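Side-chain contacts in beta-lactamase-related domain-containing protein (Bacteroides dorei DSM 17855, PDB 5TGF), which is probably a serine hydrolase of the beta-lactamase clan that also binds calcium, though its substrate is not known: residues 11-14 and 15-19; 32-36 and 37-41; 205-208 and 209-213; 54-57 and 58-61. All coordinates share one frame; numbering follows the deposited sequence.

Contact 1. Residues 11-14 and 15-19; sequences TPLD and SIISS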
loop_
_atom_site.group_PDB
_atom_site.type_symbol
_atom_site.label_atom_id
_atom_site.label_comp_id
_atom_site.label_asym_id
_atom_site.label_seq_id
_atom_site.Cartn_x
_atom_site.Cartn_y
_atom_site.Cartn_z
ATOM N N THR A 11 5.366 23.423 13.573
ATOM C CA THR A 11 4.103 23.853 14.110
ATOM C C THR A 11 2.892 23.659 13.183
ATOM O O THR A 11 1.841 23.241 13.653
ATOM C CB THR A 11 4.170 25.341 14.526
ATOM O OG1 THR A 11 5.176 25.471 15.514
ATOM C CG2 THR A 11 2.866 25.800 15.096
ATOM N N PRO A 12 3.007 24.016 11.890
ATOM C CA PRO A 12 1.813 23.864 11.062
ATOM C C PRO A 12 1.331 22.381 10.963
ATOM O O PRO A 12 0.122 22.120 10.917
ATOM C CB PRO A 12 2.251 24.413 9.709
ATOM C CG PRO A 12 3.410 25.301 10.014
ATOM C CD PRO A 12 4.121 24.618 11.131
ATOM N N LEU A 13 2.265 21.431 10.944
ATOM C CA LEU A 13 1.894 20.015 10.898
ATOM C C LEU A 13 1.254 19.601 12.225
ATOM O O LEU A 13 0.196 18.977 12.255
ATOM C CB LEU A 13 3.126 19.161 10.609
ATOM C CG LEU A 13 2.931 17.654 10.542
ATOM C CD1 LEU A 13 1.995 17.331 9.387
ATOM C CD2 LEU A 13 4.266 16.931 10.371
ATOM N N ASP A 14 1.900 19.974 13.335
ATOM C CA ASP A 14 1.393 19.637 14.671
ATOM C C ASP A 14 -0.006 20.240 14.878
ATOM O O ASP A 14 -0.887 19.617 15.484
ATOM C CB ASP A 14 2.393 20.126 15.726
ATOM C CG ASP A 14 2.009 19.730 17.159
ATOM O OD1 ASP A 14 1.597 18.569 17.408
ATOM O OD2 ASP A 14 2.220 20.575 18.059
ATOM N N SER A 15 -0.256 21.420 14.310
ATOM C CA SER A 15 -1.549 22.072 14.516
ATOM C C SER A 15 -2.622 21.289 13.806
ATOM O O SER A 15 -3.724 21.128 14.319
ATOM C CB SER A 15 -1.566 23.522 14.008
ATOM O OG SER A 15 -0.827 24.367 14.863
ATOM N N ILE A 16 -2.307 20.813 12.610
ATOM C CA ILE A 16 -3.310 20.085 11.825
ATOM C C ILE A 16 -3.655 18.762 12.522
ATOM O O ILE A 16 -4.815 18.423 12.670
ATOM C CB ILE A 16 -2.827 19.829 10.389
ATOM C CG1 ILE A 16 -2.737 21.159 9.625
ATOM C CG2 ILE A 16 -3.765 18.851 9.675
ATOM C CD1 ILE A 16 -2.003 21.062 8.283
ATOM N N ILE A 17 -2.647 18.034 12.963
ATOM C CA ILE A 17 -2.904 16.750 13.618
ATOM C C ILE A 17 -3.648 16.951 14.964
ATOM O O ILE A 17 -4.593 16.230 15.276
ATOM C CB ILE A 17 -1.604 15.952 13.830
ATOM C CG1 ILE A 17 -0.952 15.651 12.479
ATOM C CG2 ILE A 17 -1.870 14.669 14.585
ATOM C CD1 ILE A 17 0.436 15.056 12.552
ATOM N N SER A 18 -3.253 17.968 15.723
ATOM C CA SER A 18 -3.896 18.239 17.011
ATOM C C SER A 18 -5.366 18.581 16.828
ATOM O O SER A 18 -6.216 18.141 17.619
ATOM C CB SER A 18 -3.161 19.368 17.762
ATOM O OG SER A 18 -1.842 18.972 18.071
ATOM N N SER A 19 -5.674 19.341 15.781
ATOM C CA SER A 19 -7.061 19.677 15.484
ATOM C C SER A 19 -7.891 18.435 15.160
ATOM O O SER A 19 -9.072 18.373 15.505
ATOM C CB SER A 19 -7.146 20.661 14.302
ATOM O OG SER A 19 -7.001 19.971 13.064
#
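L13 and I17, one turn apart in the first helix of the chain, run side by side and point the same way, L13 CG lying 4.1 Å from I17 CD1. This is the tight, buried side of the turn. CG1 of I17 stands beside its own backbone N (chi1 -61°), which turns the branch back along the helix: CG1 passes 3.5 Å from L13 O, and the methyl beyond it meets the leucine. The same L13 O takes the I17 N-H in a nearly straight bond.

On the flank toward strand 38-46, D14 and S18 are joined by short polar bonds. D14 O receives S18 N at 2.9 Å and S18 OG at 2.8 Å, the two arriving from opposite faces of the carbonyl plane. The D14 carboxylate is held from outside the turn: OD1 bonds Y45 OH and forms a salt bridge with K43.

The open, looser side belongs to T11 and S15. T11 O likewise accepts both S15 N and S15 OG, and S15 OG stands above the carbonyl plane, 3.1 Å from T11 O. Beside that bond T11 CG2 and S15 OG merely brush, 4.0 Å apart.

Helix 11-22 thus lies against the sheet, L13 and I17 resting on I31 of strand 28-35, while L13 also meets L329, V333 and I336 of helix 328-337.

Contact 2. Residues 32-36 and 37-41; sequences CVVKN and DSVLF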
loop_
_atom_site.group_PDB
_atom_site.type_symbol
_atom_site.label_atom_id
_atom_site.label_comp_id
_atom_site.label_asym_id
_atom_site.label_seq_id
_atom_site.Cartn_x
_atom_site.Cartn_y
_atom_site.Cartn_z
ATOM N N CYS A 32 6.033 10.140 12.173
ATOM C CA CYS A 32 7.499 10.280 12.049
ATOM C C CYS A 32 7.845 10.790 10.653
ATOM O O CYS A 32 7.316 10.262 9.663
ATOM C CB CYS A 32 8.184 8.947 12.332
ATOM S SG CYS A 32 10.008 9.020 12.296
ATOM N N VAL A 33 8.661 11.849 10.585
ATOM C CA VAL A 33 9.129 12.449 9.321
ATOM C C VAL A 33 10.658 12.438 9.312
ATOM O O VAL A 33 11.292 12.934 10.263
ATOM C CB VAL A 33 8.633 13.907 9.139
ATOM C CG1 VAL A 33 9.157 14.496 7.837
ATOM C CG2 VAL A 33 7.112 13.989 9.241
ATOM N N VAL A 34 11.240 11.865 8.265
ATOM C CA VAL A 34 12.670 11.703 8.154
ATOM C C VAL A 34 13.138 12.384 6.881
ATOM O O VAL A 34 12.532 12.188 5.812
ATOM C CB VAL A 34 13.060 10.213 8.091
ATOM C CG1 VAL A 34 14.575 10.026 8.028
ATOM C CG2 VAL A 34 12.504 9.479 9.307
ATOM N N LYS A 35 14.176 13.220 6.998
ATOM C CA LYS A 35 14.730 13.919 5.815
ATOM C C LYS A 35 16.212 13.656 5.732
ATOM O O LYS A 35 16.933 13.814 6.727
ATOM C CB LYS A 35 14.472 15.421 5.845
ATOM C CG LYS A 35 15.137 16.170 4.684
ATOM C CD LYS A 35 14.829 17.656 4.757
ATOM C CE LYS A 35 15.016 18.384 3.426
ATOM N NZ LYS A 35 16.420 18.382 2.986
ATOM N N ASN A 36 16.646 13.177 4.567
ATOM C CA ASN A 36 18.049 12.837 4.355
ATOM C C ASN A 36 18.586 12.001 5.541
ATOM O O ASN A 36 19.656 12.282 6.072
ATOM C CB ASN A 36 18.877 14.126 4.106
ATOM C CG ASN A 36 18.429 14.886 2.846
ATOM O OD1 ASN A 36 18.246 16.099 2.883
ATOM N ND2 ASN A 36 18.218 14.171 1.747
ATOM N N ASP A 37 17.770 11.036 5.981
ATOM C CA ASP A 37 18.078 10.099 7.088
ATOM C C ASP A 37 18.241 10.692 8.500
ATOM O O ASP A 37 18.751 10.020 9.385
ATOM C CB ASP A 37 19.292 9.252 6.720
ATOM C CG ASP A 37 19.044 8.431 5.474
ATOM O OD1 ASP A 37 17.992 7.735 5.434
ATOM O OD2 ASP A 37 19.840 8.542 4.518
ATOM N N SER A 38 17.742 11.905 8.729
ATOM C CA SER A 38 17.607 12.432 10.089
ATOM C C SER A 38 16.125 12.527 10.420
ATOM O O SER A 38 15.362 13.112 9.661
ATOM C CB SER A 38 18.214 13.842 10.203
ATOM O OG SER A 38 19.512 13.885 9.660
ATOM N N VAL A 39 15.762 12.129 11.623
ATOM C CA VAL A 39 14.394 12.292 12.075
ATOM C C VAL A 39 14.100 13.766 12.369
ATOM O O VAL A 39 14.622 14.315 13.324
ATOM C CB VAL A 39 14.114 11.424 13.312
ATOM C CG1 VAL A 39 12.735 11.717 13.868
ATOM C CG2 VAL A 39 14.241 9.948 12.952
ATOM N N LEU A 40 13.246 14.403 11.576
ATOM C CA LEU A 40 12.926 15.833 11.766
ATOM C C LEU A 40 11.785 16.081 12.727
ATOM O O LEU A 40 11.699 17.142 13.321
ATOM C CB LEU A 40 12.577 16.497 10.436
ATOM C CG LEU A 40 13.650 16.544 9.352
ATOM C CD1 LEU A 40 13.246 17.605 8.340
ATOM C CD2 LEU A 40 15.046 16.841 9.911
ATOM N N PHE A 41 10.847 15.152 12.807
ATOM C CA PHE A 41 9.661 15.332 13.619
ATOM C C PHE A 41 9.077 13.970 13.935
ATOM O O PHE A 41 8.898 13.150 13.047
ATOM C CB PHE A 41 8.642 16.207 12.888
ATOM C CG PHE A 41 7.448 16.550 13.717
ATOM C CD1 PHE A 41 7.532 17.500 14.733
ATOM C CD2 PHE A 41 6.236 15.932 13.494
ATOM C CE1 PHE A 41 6.405 17.804 15.496
ATOM C CE2 PHE A 41 5.125 16.232 14.256
ATOM C CZ PHE A 41 5.198 17.182 15.239
#
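K35 and L40 pack across a beta hairpin, strands 28-35 and 38-46 joined by a type I' turn from K35 to S38. The two side chains cross obliquely, and L40 CD1 comes within 3.5 Å of K35 CB. With CG anti to the backbone N (chi1 175°), the lysine runs on beyond this touch, so that L40 packs on its aliphatic part, at CB and CD.

V34 and V39 form a non-hydrogen-bonded pair, directed to the sheet face opposite to that of V33, K35 and S38. They also meet at a slant, through single methyls: V34 CG2 lies 4.1 Å from V39 CG2. The other V34 methyl, CG1, reaches the turn and rests 3.6 Å from D37 CA.

Farther along, a classic beta bulge sets both L40 and F41 opposite V33. V33 O accepts L40 N at 2.8 Å and, weakly, F41 N, while V33 N donates to F41 O. The F41 ring leads away from the hairpin to meet the ring of F10. D37 OD1 bonds H219 NE2, linking the turn to the residue just after helix 207-218. The lysine chain bends only at its last torsion, chi4 -65°, which brings K35 NZ to N36 OD1 at 2.9 Å.

Contact 3. Residues 205-208 and 209-213; sequences TTLN and DYIRF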
loop_
_atom_site.group_PDB
_atom_site.type_symbol
_atom_site.label_atom_id
_atom_site.label_comp_id
_atom_site.label_asym_id
_atom_site.label_seq_id
_atom_site.Cartn_x
_atom_site.Cartn_y
_atom_site.Cartn_z
ATOM N N THR A 205 0.169 -3.068 12.013
ATOM C CA THR A 205 1.540 -2.599 12.166
ATOM C C THR A 205 1.652 -1.464 13.200
ATOM O O THR A 205 0.722 -1.170 13.918
ATOM C CB THR A 205 2.136 -2.212 10.802
ATOM O OG1 THR A 205 3.572 -2.127 10.873
ATOM C CG2 THR A 205 1.561 -0.935 10.272
ATOM N N THR A 206 2.847 -0.919 13.326
ATOM C CA THR A 206 3.103 0.186 14.257
ATOM C C THR A 206 3.830 1.279 13.496
ATOM O O THR A 206 4.395 1.028 12.427
ATOM C CB THR A 206 3.974 -0.285 15.429
ATOM O OG1 THR A 206 5.238 -0.729 14.927
ATOM C CG2 THR A 206 3.332 -1.454 16.176
ATOM N N LEU A 207 3.924 2.458 14.098
ATOM C CA LEU A 207 4.739 3.518 13.543
ATOM C C LEU A 207 6.196 3.070 13.381
ATOM O O LEU A 207 6.761 3.243 12.287
ATOM C CB LEU A 207 4.701 4.759 14.417
ATOM C CG LEU A 207 5.606 5.917 13.949
ATOM C CD1 LEU A 207 5.078 6.478 12.632
ATOM C CD2 LEU A 207 5.764 7.007 14.997
ATOM N N ASN A 208 6.773 2.445 14.427
ATOM C CA ASN A 208 8.188 2.074 14.406
ATOM C C ASN A 208 8.457 1.007 13.354
ATOM O O ASN A 208 9.420 1.122 12.615
ATOM C CB ASN A 208 8.673 1.606 15.793
ATOM C CG ASN A 208 8.737 2.744 16.804
ATOM O OD1 ASN A 208 8.807 3.924 16.433
ATOM N ND2 ASN A 208 8.652 2.400 18.097
ATOM N N ASP A 209 7.570 0.017 13.234
ATOM C CA ASP A 209 7.720 -1.012 12.220
ATOM C C ASP A 209 7.661 -0.429 10.811
ATOM O O ASP A 209 8.518 -0.727 9.979
ATOM C CB ASP A 209 6.666 -2.097 12.374
ATOM C CG ASP A 209 7.031 -3.118 13.427
ATOM O OD1 ASP A 209 8.029 -2.917 14.190
ATOM O OD2 ASP A 209 6.314 -4.133 13.466
ATOM N N TYR A 210 6.643 0.380 10.513
ATOM C CA TYR A 210 6.441 0.795 9.128
ATOM C C TYR A 210 7.513 1.803 8.676
ATOM O O TYR A 210 7.906 1.834 7.513
ATOM C CB TYR A 210 5.022 1.400 8.947
ATOM C CG TYR A 210 4.485 1.321 7.540
ATOM C CD1 TYR A 210 4.941 2.183 6.550
ATOM C CD2 TYR A 210 3.475 0.425 7.199
ATOM C CE1 TYR A 210 4.411 2.156 5.276
ATOM C CE2 TYR A 210 2.990 0.356 5.901
ATOM C CZ TYR A 210 3.459 1.214 4.948
ATOM O OH TYR A 210 3.005 1.124 3.655
ATOM N N ILE A 211 8.013 2.601 9.609
ATOM C CA ILE A 211 9.133 3.496 9.303
ATOM C C ILE A 211 10.370 2.694 8.845
ATOM O O ILE A 211 11.095 3.147 7.978
ATOM C CB ILE A 211 9.434 4.410 10.528
ATOM C CG1 ILE A 211 8.447 5.591 10.552
ATOM C CG2 ILE A 211 10.842 4.998 10.488
ATOM C CD1 ILE A 211 8.678 6.633 9.445
ATOM N N ARG A 212 10.617 1.527 9.443
ATOM C CA ARG A 212 11.730 0.667 8.987
ATOM C C ARG A 212 11.559 0.211 7.558
ATOM O O ARG A 212 12.533 0.210 6.764
ATOM C CB ARG A 212 11.938 -0.561 9.898
ATOM C CG ARG A 212 12.305 -0.219 11.335
ATOM C CD ARG A 212 12.053 -1.404 12.254
ATOM N NE ARG A 212 12.493 -1.099 13.605
ATOM C CZ ARG A 212 13.693 -1.380 14.083
ATOM N NH1 ARG A 212 14.563 -2.046 13.359
ATOM N NH2 ARG A 212 14.008 -1.010 15.302
ATOM N N PHE A 213 10.326 -0.168 7.212
ATOM C CA PHE A 213 9.966 -0.523 5.850
ATOM C C PHE A 213 10.227 0.616 4.848
ATOM O O PHE A 213 10.833 0.388 3.808
ATOM C CB PHE A 213 8.464 -0.918 5.786
ATOM C CG PHE A 213 7.968 -1.157 4.390
ATOM C CD1 PHE A 213 8.331 -2.293 3.698
ATOM C CD2 PHE A 213 7.217 -0.187 3.724
ATOM C CE1 PHE A 213 7.923 -2.495 2.386
ATOM C CE2 PHE A 213 6.796 -0.378 2.402
ATOM C CZ PHE A 213 7.155 -1.537 1.728
HETATM O O HOH W 1 6.791 -1.547 16.958
#
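T206 OG1 is held from two directions, by the backbone N-H of D209 at 3.0 Å and by a water at 2.7 Å. The first is the N-cap bond of helix 207-218, fairly straight at 161°. A chi1 of 62° places OG1 between the backbone N and the carbonyl carbon, where it faces the opening turn. D209 CB lies 3.2 Å from the same oxygen, the two side chains meeting at a slant. The water also makes a weak bond to D209 OD1.

The carboxylate of D209 has stronger partners beyond the turn. OD1 accepts from T182 N, OD2 from H183 N and S184 OG, so several donors fix its rotation and would probably favour the charged form. S184 OG is also bonded to T205 OG1, and the T205 and D209 side chains slide past each other in opposite directions, OG1 lying 3.4 Å from D209 CB.

On the apolar flank T205 CG2 touches the edge of the Y210 ring near its plane, 3.9 Å from CD2, and the two side chains cross at about a right angle. The ring stacks on F305, while its hydroxyl bonds A59 O. L207 and I211 run alongside each other, CD1 of L207 being 4.1 Å from CG1 of I211, and both press on C32 of strand 28-35. On the exposed side the extended R212 side chain passes alongside N208 O, its CG 3.4 Å away, and NH1 reaches L179 O. The whole is a threonine N-cap at a helix packed against the beta sheet.

Contact 4. Residues 54-57 and 58-61; sequences VYVA and SAGK
Apolar contact in the bend between strand 54-55 and helix 60-74 is carried by V56 and A59. With CG1 of V56 anti to the carbonyl carbon (chi1 -63°), its CG2 falls between the backbone N and the carbonyl carbon and lies 3.7 Å from A59 CB. The same methyl lies over G60, 4.2 Å from its N, where no side chain intervenes.

Two backbone bonds fold the chain. A59 N donates to V56 O at 3.1 Å from above the carbonyl plane, and G60 N donates to A57 O at 3.0 Å with an angle of 165°. A57 takes a positive phi, 54°, and the chain bends here.

The polar group is S58 with K61, the S and K of an SxxK pattern. In the beta-lactamase clan such a serine is the nucleophile and the lysine its neighbour one turn on, a role these residues probably share. S58 OG and K61 NZ stand 2.9 Å apart, and both are hydrogen-bonded to Y147 OH. K61 NZ also reaches G200 O, and a bound glycerol, probably from crystallisation, lies near S58.

In the fold, the strand pairs with strand 204-205 through V54 and T205, and V56 rests on I307 of strand 302-307.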
loop_
_atom_site.group_PDB
_atom_site.type_symbol
_atom_site.label_atom_id
_atom_site.label_comp_id
_atom_site.label_asym_id
_atom_site.label_seq_id
_atom_site.Cartn_x
_atom_site.Cartn_y
_atom_site.Cartn_z
ATOM N N VAL A 54 -1.860 -0.989 15.056
ATOM C CA VAL A 54 -3.029 -0.451 14.391
ATOM C C VAL A 54 -3.287 -1.254 13.124
ATOM O O VAL A 54 -2.351 -1.580 12.368
ATOM C CB VAL A 54 -2.835 1.041 14.019
ATOM C CG1 VAL A 54 -4.110 1.595 13.411
ATOM C CG2 VAL A 54 -2.442 1.893 15.214
ATOM N N TYR A 55 -4.559 -1.543 12.864
ATOM C CA TYR A 55 -4.974 -2.072 11.553
ATOM C C TYR A 55 -5.021 -0.945 10.520
ATOM O O TYR A 55 -5.809 -0.021 10.655
ATOM C CB TYR A 55 -6.338 -2.722 11.664
ATOM C CG TYR A 55 -6.270 -4.031 12.409
ATOM C CD1 TYR A 55 -5.803 -5.166 11.770
ATOM C CD2 TYR A 55 -6.606 -4.111 13.767
ATOM C CE1 TYR A 55 -5.626 -6.360 12.468
ATOM C CE2 TYR A 55 -6.461 -5.320 14.471
ATOM C CZ TYR A 55 -5.930 -6.404 13.820
ATOM O OH TYR A 55 -5.786 -7.626 14.447
ATOM N N VAL A 56 -4.110 -0.981 9.560
ATOM C CA VAL A 56 -3.878 0.189 8.659
ATOM C C VAL A 56 -4.451 0.013 7.256
ATOM O O VAL A 56 -4.274 0.880 6.355
ATOM C CB VAL A 56 -2.383 0.521 8.536
ATOM C CG1 VAL A 56 -1.840 0.932 9.902
ATOM C CG2 VAL A 56 -1.590 -0.628 7.952
ATOM N N ALA A 57 -5.177 -1.078 7.063
ATOM C CA ALA A 57 -5.902 -1.302 5.802
ATOM C C ALA A 57 -4.991 -1.195 4.586
ATOM O O ALA A 57 -3.945 -1.841 4.575
ATOM C CB ALA A 57 -7.084 -0.353 5.736
ATOM N N SER A 58 -5.304 -0.342 3.611
ATOM C CA SER A 58 -4.550 -0.323 2.356
ATOM C C SER A 58 -3.134 0.172 2.480
ATOM O O SER A 58 -2.383 0.040 1.518
ATOM C CB SER A 58 -5.259 0.476 1.287
ATOM O OG SER A 58 -6.484 -0.146 0.990
ATOM N N ALA A 59 -2.731 0.699 3.634
ATOM C CA ALA A 59 -1.304 0.963 3.823
ATOM C C ALA A 59 -0.461 -0.292 3.650
ATOM O O ALA A 59 0.709 -0.211 3.252
ATOM C CB ALA A 59 -1.024 1.667 5.143
ATOM N N GLY A 60 -1.066 -1.456 3.880
ATOM C CA GLY A 60 -0.394 -2.728 3.636
ATOM C C GLY A 60 -0.178 -3.149 2.192
ATOM O O GLY A 60 0.630 -4.048 1.955
ATOM N N LYS A 61 -0.836 -2.506 1.216
ATOM C CA LYS A 61 -0.641 -2.888 -0.190
ATOM C C LYS A 61 0.820 -2.704 -0.597
ATOM O O LYS A 61 1.365 -3.526 -1.318
ATOM C CB LYS A 61 -1.576 -2.124 -1.135
ATOM C CG LYS A 61 -3.013 -2.608 -1.120
ATOM C CD LYS A 61 -3.879 -1.880 -2.158
ATOM C CE LYS A 61 -5.292 -2.437 -2.253
ATOM N NZ LYS A 61 -6.165 -2.151 -1.087
#

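Overall arrangement
Each contact is local, its two segments directly following one another, and along the chain they run in series in the order 1, 2, 4, 3; none nests in or crosses another. Contact 1 opens helix 11-22, and contact 2 closes the hairpin that follows; they touch where L13 CD2 lies 3.8 Å from F41 CD2, joining helix and sheet edge. Contact 4 then bends the chain between strand 54-55 and helix 60-74. Contact 3, far later in sequence, starts helix 207-218 and bridges contacts 2 and 4: I211 CD1 packs 3.7 Å from C32 CB of contact 2, while T205 CG2 lies 3.9 Å from V56 CG1 of contact 4. The large antiparallel sheet is thereby linked to the probable active-site helix.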